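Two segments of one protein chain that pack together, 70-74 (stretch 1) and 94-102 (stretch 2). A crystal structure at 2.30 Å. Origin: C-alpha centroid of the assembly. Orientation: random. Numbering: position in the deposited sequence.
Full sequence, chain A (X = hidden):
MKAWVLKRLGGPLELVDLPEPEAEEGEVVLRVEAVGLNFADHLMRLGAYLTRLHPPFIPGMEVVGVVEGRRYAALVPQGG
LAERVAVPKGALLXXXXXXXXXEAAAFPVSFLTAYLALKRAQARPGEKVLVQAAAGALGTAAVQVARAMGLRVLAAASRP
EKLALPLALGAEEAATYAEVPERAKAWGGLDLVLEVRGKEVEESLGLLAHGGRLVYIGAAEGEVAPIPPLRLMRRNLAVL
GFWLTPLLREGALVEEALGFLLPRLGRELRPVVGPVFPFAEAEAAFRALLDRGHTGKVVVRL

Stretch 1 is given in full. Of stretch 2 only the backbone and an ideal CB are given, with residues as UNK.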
# COMPACT_ATOMS: atom_id res chain seq x y z
N ARG A 70 16.66 -14.84 -11.80
CA ARG A 70 16.25 -13.44 -11.79
C ARG A 70 15.17 -13.12 -10.74
O ARG A 70 14.19 -13.85 -10.62
CB ARG A 70 15.76 -13.03 -13.18
CG ARG A 70 15.59 -11.53 -13.33
CD ARG A 70 15.07 -11.14 -14.70
NE ARG A 70 14.93 -9.69 -14.83
CZ ARG A 70 14.44 -9.08 -15.91
NH1 ARG A 70 14.35 -7.76 -15.94
NH2 ARG A 70 14.04 -9.80 -16.95
N ARG A 71 15.35 -12.03 -10.01
CA ARG A 71 14.40 -11.62 -8.98
C ARG A 71 13.25 -10.74 -9.50
O ARG A 71 13.46 -9.78 -10.25
CB ARG A 71 15.13 -10.87 -7.86
CG ARG A 71 14.23 -10.36 -6.74
CD ARG A 71 15.07 -9.77 -5.62
NE ARG A 71 15.99 -10.77 -5.08
CZ ARG A 71 17.19 -10.48 -4.59
NH1 ARG A 71 17.63 -9.23 -4.58
NH2 ARG A 71 17.96 -11.45 -4.12
N TYR A 72 12.04 -11.08 -9.07
CA TYR A 72 10.83 -10.38 -9.47
C TYR A 72 9.94 -10.11 -8.26
O TYR A 72 10.07 -10.77 -7.23
CB TYR A 72 10.01 -11.23 -10.44
CG TYR A 72 10.66 -11.55 -11.77
CD1 TYR A 72 10.56 -10.67 -12.84
CD2 TYR A 72 11.32 -12.76 -11.96
CE1 TYR A 72 11.11 -10.98 -14.09
CE2 TYR A 72 11.87 -13.09 -13.20
CZ TYR A 72 11.75 -12.20 -14.26
OH TYR A 72 12.25 -12.53 -15.50
N ALA A 73 9.03 -9.16 -8.42
CA ALA A 73 8.06 -8.83 -7.38
C ALA A 73 6.73 -9.25 -8.00
O ALA A 73 6.60 -9.25 -9.23
CB ALA A 73 8.06 -7.33 -7.10
N ALA A 74 5.76 -9.61 -7.18
CA ALA A 74 4.48 -10.01 -7.75
C ALA A 74 3.33 -9.91 -6.77
O ALA A 74 3.51 -10.05 -5.56
CB ALA A 74 4.56 -11.44 -8.28
N UNK A 94 9.64 -6.89 -13.08
CA UNK A 94 11.10 -6.79 -13.10
C UNK A 94 11.60 -5.73 -12.13
O UNK A 94 10.99 -4.66 -11.99
CB UNK A 94 11.59 -6.47 -14.51
N UNK A 95 12.71 -6.01 -11.46
CA UNK A 95 13.27 -5.09 -10.49
C UNK A 95 14.63 -4.57 -10.94
O UNK A 95 15.33 -5.24 -11.70
CB UNK A 95 13.39 -5.77 -9.12
N UNK A 96 15.01 -3.37 -10.47
CA UNK A 96 16.31 -2.80 -10.85
C UNK A 96 17.40 -3.59 -10.14
O UNK A 96 17.19 -4.06 -9.02
CB UNK A 96 16.40 -1.31 -10.50
N UNK A 97 18.55 -3.74 -10.78
CA UNK A 97 19.66 -4.46 -10.18
C UNK A 97 20.02 -3.84 -8.84
O UNK A 97 20.05 -2.62 -8.71
CB UNK A 97 20.87 -4.46 -11.11
N UNK A 98 20.29 -4.69 -7.85
CA UNK A 98 20.67 -4.18 -6.54
C UNK A 98 19.55 -3.89 -5.56
O UNK A 98 19.82 -3.69 -4.37
CB UNK A 98 21.47 -2.89 -6.74
N UNK A 99 18.31 -3.84 -6.02
CA UNK A 99 17.20 -3.58 -5.11
C UNK A 99 17.18 -4.74 -4.12
O UNK A 99 17.20 -5.90 -4.54
CB UNK A 99 15.87 -3.44 -5.85
N UNK A 100 17.13 -4.44 -2.83
CA UNK A 100 17.10 -5.51 -1.84
C UNK A 100 15.72 -6.17 -1.88
O UNK A 100 14.74 -5.57 -2.32
CB UNK A 100 17.42 -4.98 -0.44
N UNK A 101 15.63 -7.43 -1.43
CA UNK A 101 14.35 -8.14 -1.42
C UNK A 101 13.34 -7.45 -0.52
O UNK A 101 12.14 -7.41 -0.83
CB UNK A 101 14.55 -9.59 -0.97
N UNK A 102 13.80 -6.91 0.60
CA UNK A 102 12.91 -6.24 1.54
C UNK A 102 12.30 -4.97 0.96
O UNK A 102 11.09 -4.75 1.08
CB UNK A 102 13.67 -5.91 2.83

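Position 94 lies beside Tyr-72, with the two CA atoms 5.1 Å apart. Its ideal CB is 3.4 Å from Arg-70 NH1 and 4.6 Å from Tyr-72 CE1, so the side chain starts close to a guanidinium, with an aromatic ring a little farther off. Phi/psi of -63/141 is open to most residues, proline included; a compact apolar group would suit the ring, and an acidic one could answer the charge. The residue is Pro-94. Its CB lies 3.5 Å from Arg-70 NH1, its N approaches the edge of the Tyr-72 ring at 3.9 Å from CD1, and CG makes an apolar contact with Tyr-72 CE1 at 4.4 Å.

Position 95 points its CA-to-CB bond toward stretch 1. The ideal CB is 4.2 Å from Arg-71 O and 5.3 Å from Tyr-72 CA, which leaves room for a side chain to extend over the strand; ahead lie the aliphatic part of Arg-71 and the methyl of Ala-73. A medium-sized apolar residue is favoured, such as leucine, isoleucine or methionine. Leu-95, with chi1 m and chi2 t, uses both methyls: CD1 is 3.6 Å from Arg-71 CG and 3.9 Å from Tyr-72 C, while CD2 is 3.9 Å from Ala-73 CB. Water serves its backbone. One molecule accepts from Arg-70 NH1 (2.8 Å) and donates to Leu-95 O (2.6 Å); a second accepts from Arg-70 NE (2.9 Å) and Leu-95 N (3.1 Å) and donates to Arg-71 O (2.8 Å). The strand and the loop are thus joined through solvent.

Positions 96, 97 and 98 point away and have nothing of stretch 1 within 5.5 Å of their ideal CB atoms, so backbone shape is the main guide. Position 96, at -72/146, opens a type II turn and tolerates many residues; it is Pro-96, whose O accepts from the N of position 99 at 3.2 Å. Position 97, at -56/138, would suit proline or a polar residue, and is Glu-97. Position 98 has phi/psi of 89/-14, where a CB would jam against the preceding carbonyl O. Glycine is called for, and Gly-98 is found.

Position 99 points sideways, its ideal CB beyond 5.5 Å of stretch 1, so many side chains would fit. Its carbonyl is the useful group. In Leu-99, O lies at the edge of the Arg-71 guanidinium and accepts a weak hydrogen bond from NH1 (3.4 Å, N-H...O angle 129°).

Position 100 points away and immediately precedes a helix, favouring serine, threonine, aspartate or asparagine as a cap. It is Ser-100, chi1 p, whose side chain caps a backbone N just past the stretch.

Position 101 begins the helix at -62/-37, suitable for proline. Its ideal CB is 4.5 Å from Arg-71 NE, so a flat or compact apolar group could cover the guanidinium. Pro-101 does so: CG sits over one face, 3.5 Å from Arg-71 CZ.

Position 102 is out of reach, leaving the choice open to helix-compatible residues; it is Glu-102.

Stretch 2 94-102: PLPEGLSPE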
# COMPACT_ATOMS: atom_id res chain seq x y z
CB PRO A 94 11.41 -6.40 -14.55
CG PRO A 94 10.22 -6.87 -15.31
CD PRO A 94 9.08 -6.52 -14.39
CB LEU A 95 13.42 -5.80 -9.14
CG LEU A 95 12.14 -6.41 -8.56
CD1 LEU A 95 12.47 -7.30 -7.38
CD2 LEU A 95 11.20 -5.30 -8.14
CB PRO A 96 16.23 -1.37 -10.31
CG PRO A 96 14.76 -1.11 -10.14
CD PRO A 96 14.24 -2.43 -9.65
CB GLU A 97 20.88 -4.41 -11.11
CG GLU A 97 20.69 -5.17 -12.39
CD GLU A 97 20.59 -6.66 -12.14
OE1 GLU A 97 19.82 -7.34 -12.86
OE2 GLU A 97 21.29 -7.14 -11.22
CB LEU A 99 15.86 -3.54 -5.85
CG LEU A 99 14.94 -2.32 -5.70
CD1 LEU A 99 13.52 -2.74 -6.07
CD2 LEU A 99 14.97 -1.77 -4.29
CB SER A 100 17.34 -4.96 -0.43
OG SER A 100 16.18 -4.31 0.06
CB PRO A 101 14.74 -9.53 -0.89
CG PRO A 101 16.13 -9.71 -1.38
CD PRO A 101 16.74 -8.34 -1.08
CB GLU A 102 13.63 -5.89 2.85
CG GLU A 102 14.07 -7.08 3.68
CD GLU A 102 15.36 -7.70 3.19
OE1 GLU A 102 15.83 -8.67 3.83
OE2 GLU A 102 15.92 -7.22 2.18
O HOH W 1 15.12 -5.56 -14.32
O HOH W 2 14.64 -8.33 -12.34
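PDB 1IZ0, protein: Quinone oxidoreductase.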